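5'-tyrosyl-DNA phosphodiesterase (Caenorhabditis elegans, PDB 4FVA) belongs to the endonuclease/exonuclease/phosphatase family of the DNase I-like clan and binds a magnesium ion. Local coordinates at residues D165-D170 with M213-L218. Sequence-based numbering, arbitrary orientation.
Sequences DLNLRD and MRFDRL
In this DNase I-like fold, the loop that follows strand 159-163, running through D165, L166 and N167, lies against strand 212-221 where its break at F215 gives way to the regular strand at D216. D165 and D216 form an antiparallel non-hydrogen-bonded pair, their side chains on the same face of the sheet, with D216 OD1 3.4 Å from D165 CB. The other oxygens are held elsewhere, D165 OD2 by N20 and D216 OD2 by T196 and H247. Beside this pair F215 O accepts L166 N at 2.8 Å and, weakly, N167 N. With CG anti to its carbonyl carbon (chi1 -79°), F215 carries its ring along the turning loop. N167 OD1 sits over one face, 3.8 Å above the plane, while ND2 of the same amide binds L127 O. L168 O meets the edge of the F215 ring, 3.4 Å from F215 CD1, and a water links that carbonyl to R214 N. F215 CE1 lies over a face of the R169 guanidinium, the two planes 53° apart, and R169 NH2 donates to N167 O. Extended from CG to NE, R217 crosses L168 and reaches D170, where D170 OD2 lies 3.3 Å from R217 NH2 in a salt bridge, though D170 is poorly ordered. R217 NE also donates almost straight to R214 O (172°). Hydrogen bonds to N20 and to T196 and H247 thus fix how the carboxylates of D165 and D216 are turned where their OD1 atoms approach to 3.9 Å.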
ATOM      1  N   ASP A 165       1.125  -4.242   1.556  1.00 23.63           N
ATOM      2  CA  ASP A 165       1.173  -5.147   2.687  1.00 22.99           C
ATOM      3  C   ASP A 165       2.280  -6.138   2.418  1.00 19.97           C
ATOM      4  O   ASP A 165       2.096  -7.068   1.638  1.00 20.42           O
ATOM      5  CB  ASP A 165      -0.156  -5.878   2.863  1.00 20.08           C
ATOM      6  CG  ASP A 165      -0.153  -6.808   4.071  1.00 20.54           C
ATOM      7  OD1 ASP A 165       0.919  -6.978   4.697  1.00 20.61           O
ATOM      8  OD2 ASP A 165      -1.218  -7.382   4.384  1.00 22.24           O
ATOM      9  N   LEU A 166       3.451  -5.910   3.008  1.00 20.16           N
ATOM     10  CA  LEU A 166       4.605  -6.771   2.733  1.00 20.10           C
ATOM     11  C   LEU A 166       4.712  -7.961   3.711  1.00 24.46           C
ATOM     12  O   LEU A 166       5.561  -8.844   3.529  1.00 23.44           O
ATOM     13  CB  LEU A 166       5.905  -5.956   2.712  1.00 20.14           C
ATOM     14  CG  LEU A 166       5.879  -4.676   1.869  1.00 20.17           C
ATOM     15  CD1 LEU A 166       7.265  -4.036   1.785  1.00 19.92           C
ATOM     16  CD2 LEU A 166       5.347  -4.991   0.465  1.00 19.70           C
ATOM     17  N   ASN A 167       3.868  -7.981   4.742  1.00 21.79           N
ATOM     18  CA  ASN A 167       3.838  -9.116   5.670  1.00 29.42           C
ATOM     19  C   ASN A 167       5.190  -9.444   6.286  1.00 33.25           C
ATOM     20  O   ASN A 167       5.466 -10.607   6.612  1.00 29.25           O
ATOM     21  CB  ASN A 167       3.262 -10.359   4.990  1.00 20.79           C
ATOM     22  CG  ASN A 167       1.751 -10.435   5.113  1.00 22.64           C
ATOM     23  OD1 ASN A 167       1.202 -10.227   6.196  1.00 24.99           O
ATOM     24  ND2 ASN A 167       1.074 -10.701   3.999  1.00 20.43           N
ATOM     25  N   LEU A 168       6.018  -8.417   6.452  1.00 27.56           N
ATOM     26  CA  LEU A 168       7.408  -8.596   6.868  1.00 33.48           C
ATOM     27  C   LEU A 168       7.595  -8.646   8.375  1.00 37.22           C
ATOM     28  O   LEU A 168       6.905  -7.947   9.127  1.00 38.11           O
ATOM     29  CB  LEU A 168       8.298  -7.471   6.305  1.00 32.62           C
ATOM     30  CG  LEU A 168       8.660  -7.456   4.811  1.00 35.84           C
ATOM     31  CD1 LEU A 168       9.411  -6.162   4.414  1.00 34.46           C
ATOM     32  CD2 LEU A 168       9.459  -8.697   4.408  1.00 28.46           C
ATOM     33  N   ARG A 169       8.516  -9.503   8.808  1.00 45.70           N
ATOM     34  CA  ARG A 169       9.178  -9.319  10.094  1.00 48.95           C
ATOM     35  C   ARG A 169      10.509  -8.651   9.721  1.00 59.44           C
ATOM     36  O   ARG A 169      11.067  -8.953   8.664  1.00 56.30           O
ATOM     37  CB  ARG A 169       9.395 -10.669  10.773  1.00 50.69           C
ATOM     38  CG  ARG A 169       8.605 -11.829  10.140  1.00 50.63           C
ATOM     39  CD  ARG A 169       7.151 -11.896  10.607  1.00 52.71           C
ATOM     40  NE  ARG A 169       6.210 -12.068   9.496  1.00 53.84           N
ATOM     41  CZ  ARG A 169       5.051 -12.723   9.578  1.00 51.79           C
ATOM     42  NH1 ARG A 169       4.683 -13.289  10.722  1.00 50.83           N
ATOM     43  NH2 ARG A 169       4.255 -12.821   8.511  1.00 37.82           N
ATOM     44  N   ASP A 170      11.014  -7.731  10.543  1.00 74.35           N
ATOM     45  CA  ASP A 170      12.205  -6.952  10.148  1.00 79.26           C
ATOM     46  C   ASP A 170      13.430  -7.772   9.709  1.00 75.36           C
ATOM     47  O   ASP A 170      14.181  -7.348   8.826  1.00 73.92           O
ATOM     48  CB  ASP A 170      12.602  -5.946  11.230  1.00 87.05           C
ATOM     49  CG  ASP A 170      11.969  -4.581  11.007  1.00 93.14           C
ATOM     50  OD1 ASP A 170      12.469  -3.840  10.128  1.00 92.00           O
ATOM     51  OD2 ASP A 170      10.981  -4.247  11.696  1.00 97.00           O
ATOM     52  N   MET A 213       2.807  -5.945  14.433  1.00 38.45           N
ATOM     53  CA  MET A 213       3.749  -6.022  13.322  1.00 32.46           C
ATOM     54  C   MET A 213       3.696  -4.784  12.444  1.00 29.98           C
ATOM     55  O   MET A 213       2.674  -4.100  12.366  1.00 33.48           O
ATOM     56  CB  MET A 213       3.489  -7.277  12.478  1.00 33.73           C
ATOM     57  CG  MET A 213       3.501  -8.565  13.290  1.00 36.65           C
ATOM     58  SD  MET A 213       5.160  -8.889  13.926  1.00 46.04           S
ATOM     59  CE  MET A 213       6.047  -9.291  12.425  1.00 63.62           C
ATOM     60  N   ARG A 214       4.822  -4.482  11.806  1.00 26.75           N
ATOM     61  CA  ARG A 214       4.870  -3.423  10.822  1.00 24.49           C
ATOM     62  C   ARG A 214       4.847  -4.058   9.447  1.00 27.41           C
ATOM     63  O   ARG A 214       5.839  -4.016   8.713  1.00 28.21           O
ATOM     64  CB  ARG A 214       6.112  -2.559  11.018  1.00 23.61           C
ATOM     65  CG  ARG A 214       6.124  -1.322  10.142  1.00 26.47           C
ATOM     66  CD  ARG A 214       7.091  -0.269  10.677  1.00 28.51           C
ATOM     67  NE  ARG A 214       8.491  -0.585  10.397  1.00 25.78           N
ATOM     68  CZ  ARG A 214       9.122  -0.241   9.277  1.00 31.84           C
ATOM     69  NH1 ARG A 214       8.468   0.409   8.314  1.00 25.69           N
ATOM     70  NH2 ARG A 214      10.402  -0.554   9.110  1.00 30.74           N
ATOM     71  N   PHE A 215       3.694  -4.625   9.114  1.00 22.16           N
ATOM     72  CA  PHE A 215       3.491  -5.380   7.886  1.00 23.78           C
ATOM     73  C   PHE A 215       3.412  -4.456   6.678  1.00 22.77           C
ATOM     74  O   PHE A 215       3.822  -4.813   5.582  1.00 20.96           O
ATOM     75  CB  PHE A 215       2.188  -6.184   7.981  1.00 27.43           C
ATOM     76  CG  PHE A 215       2.291  -7.459   8.799  1.00 25.41           C
ATOM     77  CD1 PHE A 215       3.508  -8.098   8.985  1.00 30.85           C
ATOM     78  CD2 PHE A 215       1.141  -8.030   9.362  1.00 28.78           C
ATOM     79  CE1 PHE A 215       3.584  -9.281   9.725  1.00 35.59           C
ATOM     80  CE2 PHE A 215       1.207  -9.212  10.104  1.00 31.83           C
ATOM     81  CZ  PHE A 215       2.431  -9.835  10.284  1.00 37.54           C
ATOM     82  N   ASP A 216       2.846  -3.275   6.886  1.00 22.68           N
ATOM     83  CA  ASP A 216       2.582  -2.364   5.793  1.00 21.07           C
ATOM     84  C   ASP A 216       3.674  -1.307   5.710  1.00 21.09           C
ATOM     85  O   ASP A 216       3.948  -0.611   6.684  1.00 21.44           O
ATOM     86  CB  ASP A 216       1.202  -1.744   5.997  1.00 22.36           C
ATOM     87  CG  ASP A 216       0.132  -2.801   6.203  1.00 25.27           C
ATOM     88  OD1 ASP A 216      -0.335  -3.340   5.186  1.00 24.56           O
ATOM     89  OD2 ASP A 216      -0.221  -3.122   7.368  1.00 21.54           O
ATOM     90  N   ARG A 217       4.311  -1.199   4.549  1.00 20.74           N
ATOM     91  CA  ARG A 217       5.447  -0.292   4.413  1.00 20.74           C
ATOM     92  C   ARG A 217       5.463   0.389   3.058  1.00 25.26           C
ATOM     93  O   ARG A 217       4.890  -0.111   2.087  1.00 21.31           O
ATOM     94  CB  ARG A 217       6.771  -1.042   4.610  1.00 20.81           C
ATOM     95  CG  ARG A 217       6.853  -1.837   5.918  1.00 26.95           C
ATOM     96  CD  ARG A 217       8.242  -2.423   6.138  1.00 27.72           C
ATOM     97  NE  ARG A 217       8.266  -3.336   7.290  1.00 32.25           N
ATOM     98  CZ  ARG A 217       9.375  -3.841   7.826  1.00 31.60           C
ATOM     99  NH1 ARG A 217      10.566  -3.529   7.324  1.00 27.90           N
ATOM    100  NH2 ARG A 217       9.297  -4.658   8.866  1.00 28.45           N
ATOM    101  N   LEU A 218       6.136   1.531   3.007  1.00 21.13           N
ATOM    102  CA  LEU A 218       6.328   2.265   1.768  1.00 22.19           C
ATOM    103  C   LEU A 218       7.795   2.635   1.642  1.00 24.40           C
ATOM    104  O   LEU A 218       8.371   3.231   2.554  1.00 26.64           O
ATOM    105  CB  LEU A 218       5.476   3.538   1.771  1.00 23.30           C
ATOM    106  CG  LEU A 218       4.061   3.327   1.235  1.00 33.65           C
ATOM    107  CD1 LEU A 218       3.177   4.555   1.500  1.00 34.04           C
ATOM    108  CD2 LEU A 218       4.120   2.984  -0.268  1.00 27.60           C
TER
HETATM  109  O   HOH W   1       7.220  -6.266  11.310  1.00 37.61           O